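Local coordinates for protein glutathione s-transferase I (Zea mays, PDB 1AXD) that conjugates glutathione to electrophilic compounds, herbicides among them, as a dimeric plant glutathione S-transferase, at residues N103-A108 against E143-R148. Residues are numbered along the deposited sequence; the frame is centred on the assembly and turned at random.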
loop_
_atom_site.group_PDB
_atom_site.type_symbol
_atom_site.label_atom_id
_atom_site.label_comp_id
_atom_site.label_asym_id
_atom_site.label_seq_id
_atom_site.Cartn_x
_atom_site.Cartn_y
_atom_site.Cartn_z
ATOM N N ASN A 103 0.393 -2.958 5.231
ATOM C CA ASN A 103 -0.793 -3.749 5.537
ATOM C C ASN A 103 -0.722 -4.655 6.720
ATOM O O ASN A 103 -1.711 -5.303 7.029
ATOM C CB ASN A 103 -1.147 -4.578 4.304
ATOM C CG ASN A 103 -1.135 -3.758 3.034
ATOM O OD1 ASN A 103 -0.624 -4.190 2.025
ATOM N ND2 ASN A 103 -1.703 -2.564 3.090
ATOM N N GLN A 104 0.424 -4.699 7.394
ATOM C CA GLN A 104 0.605 -5.584 8.536
ATOM C C GLN A 104 1.163 -4.907 9.742
ATOM O O GLN A 104 0.482 -4.805 10.746
ATOM C CB GLN A 104 1.548 -6.713 8.137
ATOM C CG GLN A 104 1.158 -8.050 8.652
ATOM C CD GLN A 104 -0.093 -8.571 7.996
ATOM O OE1 GLN A 104 -0.224 -8.542 6.782
ATOM N NE2 GLN A 104 -1.014 -9.072 8.806
ATOM N N TYR A 105 2.401 -4.444 9.645
ATOM C CA TYR A 105 3.100 -3.808 10.756
ATOM C C TYR A 105 2.490 -2.525 11.175
ATOM O O TYR A 105 1.934 -2.449 12.263
ATOM C CB TYR A 105 4.553 -3.601 10.347
ATOM C CG TYR A 105 5.503 -3.148 11.422
ATOM C CD1 TYR A 105 6.177 -4.074 12.219
ATOM C CD2 TYR A 105 5.800 -1.802 11.583
ATOM C CE1 TYR A 105 7.127 -3.668 13.135
ATOM C CE2 TYR A 105 6.747 -1.385 12.500
ATOM C CZ TYR A 105 7.409 -2.318 13.272
ATOM O OH TYR A 105 8.353 -1.897 14.174
ATOM N N THR A 106 2.587 -1.508 10.329
ATOM C CA THR A 106 2.023 -0.201 10.630
ATOM C C THR A 106 0.535 -0.274 10.948
ATOM O O THR A 106 0.090 0.434 11.835
ATOM C CB THR A 106 2.283 0.770 9.476
ATOM O OG1 THR A 106 3.692 0.815 9.221
ATOM C CG2 THR A 106 1.772 2.180 9.813
ATOM N N ALA A 107 -0.210 -1.148 10.274
ATOM C CA ALA A 107 -1.644 -1.305 10.527
ATOM C C ALA A 107 -1.927 -1.691 11.983
ATOM O O ALA A 107 -2.985 -1.348 12.500
ATOM C CB ALA A 107 -2.244 -2.348 9.561
ATOM N N ALA A 108 -1.006 -2.409 12.621
ATOM C CA ALA A 108 -1.192 -2.821 14.004
ATOM C C ALA A 108 -0.669 -1.756 14.892
ATOM O O ALA A 108 -1.212 -1.545 15.963
ATOM C CB ALA A 108 -0.473 -4.161 14.264
ATOM N N GLU A 143 6.148 -12.124 15.381
ATOM C CA GLU A 143 6.572 -13.531 15.347
ATOM C C GLU A 143 7.067 -13.889 13.932
ATOM O O GLU A 143 8.038 -14.625 13.797
ATOM C CB GLU A 143 5.413 -14.459 15.722
ATOM C CG GLU A 143 5.097 -14.510 17.207
ATOM C CD GLU A 143 3.957 -15.479 17.552
ATOM O OE1 GLU A 143 3.834 -16.537 16.890
ATOM O OE2 GLU A 143 3.183 -15.184 18.495
ATOM N N VAL A 144 6.381 -13.378 12.907
ATOM C CA VAL A 144 6.738 -13.611 11.506
ATOM C C VAL A 144 8.009 -12.896 11.180
ATOM O O VAL A 144 8.862 -13.469 10.522
ATOM C CB VAL A 144 5.643 -13.116 10.565
ATOM C CG1 VAL A 144 6.122 -13.194 9.109
ATOM C CG2 VAL A 144 4.372 -13.947 10.765
ATOM N N TYR A 145 8.114 -11.634 11.588
ATOM C CA TYR A 145 9.326 -10.865 11.357
ATOM C C TYR A 145 10.479 -11.564 12.011
ATOM O O TYR A 145 11.554 -11.592 11.447
ATOM C CB TYR A 145 9.195 -9.444 11.916
ATOM C CG TYR A 145 8.543 -8.451 10.975
ATOM C CD1 TYR A 145 7.312 -8.722 10.383
ATOM C CD2 TYR A 145 9.158 -7.237 10.686
ATOM C CE1 TYR A 145 6.706 -7.805 9.524
ATOM C CE2 TYR A 145 8.565 -6.308 9.829
ATOM C CZ TYR A 145 7.336 -6.597 9.246
ATOM O OH TYR A 145 6.749 -5.688 8.385
ATOM N N GLU A 146 10.246 -12.154 13.179
ATOM C CA GLU A 146 11.272 -12.879 13.917
ATOM C C GLU A 146 11.853 -14.018 13.102
ATOM O O GLU A 146 13.071 -14.150 13.045
ATOM C CB GLU A 146 10.687 -13.404 15.230
ATOM C CG GLU A 146 11.662 -14.184 16.102
ATOM C CD GLU A 146 12.931 -13.418 16.465
ATOM O OE1 GLU A 146 12.960 -12.166 16.397
ATOM O OE2 GLU A 146 13.913 -14.090 16.837
ATOM N N ALA A 147 10.991 -14.828 12.482
ATOM C CA ALA A 147 11.424 -15.956 11.648
ATOM C C ALA A 147 12.083 -15.465 10.390
ATOM O O ALA A 147 13.076 -16.028 9.976
ATOM C CB ALA A 147 10.226 -16.862 11.315
ATOM N N ARG A 148 11.528 -14.418 9.795
ATOM C CA ARG A 148 12.061 -13.839 8.580
ATOM C C ARG A 148 13.476 -13.382 8.814
ATOM O O ARG A 148 14.371 -13.793 8.089
ATOM C CB ARG A 148 11.168 -12.670 8.136
ATOM C CG ARG A 148 11.647 -11.915 6.904
ATOM C CD ARG A 148 11.743 -12.840 5.702
ATOM N NE ARG A 148 12.298 -12.159 4.533
ATOM C CZ ARG A 148 12.630 -12.766 3.394
ATOM N NH1 ARG A 148 12.464 -14.076 3.256
ATOM N NH2 ARG A 148 13.137 -12.064 2.388
#
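Tyr105 and Tyr145 meet across two helices because each first torsion throws its ring into the gap: in Tyr105, CG stands anti to the backbone N (chi1 -171°), whereas in Tyr145 it is anti to the carbonyl carbon (chi1 -86°). The CA atoms of the two tyrosines remain 9.4 Å apart, a span that two large aromatic side chains can bridge. The side chains cross at about a right angle, yet their ring planes are tilted by just 25°. The rings are slid so far apart that they barely overlap, with centroids 5.5 Å from each other, and the touching is done by a few atoms. CD1 of Tyr105 lies 4.1 Å from CE2 of Tyr145, an apolar contact, while OH of Tyr145 reaches the root of the other side chain, 3.6 Å from CB of Tyr105.

Tyrosine suits both places: the ring fills the buried interface, and the hydroxyl at its end finds a polar partner. No hydrogen bond joins the two tyrosines; OH of Tyr145 bonds to NE2 of His167, and OH of Tyr105 to OG1 of Thr171. The His167 ring also meets both tyrosine rings, edge-to-face in the case of Tyr105. Replacing Tyr145 with an alanine would probably open a gap beside CB and CD1 of Tyr105 and leave the imidazole of His167 without its hydroxyl partner.

The contact belongs to the all-helical C-terminal part of the glutathione S-transferase fold, where it lies between helix 88-122 and helix 128-151. Trp97 and Val100, earlier on helix 88-122, also pack on Tyr145, and Val189 touches it from helix 187-198. Thr171 brings helix 168-174 to the hydroxyl of Tyr105, with His167 immediately before that helix.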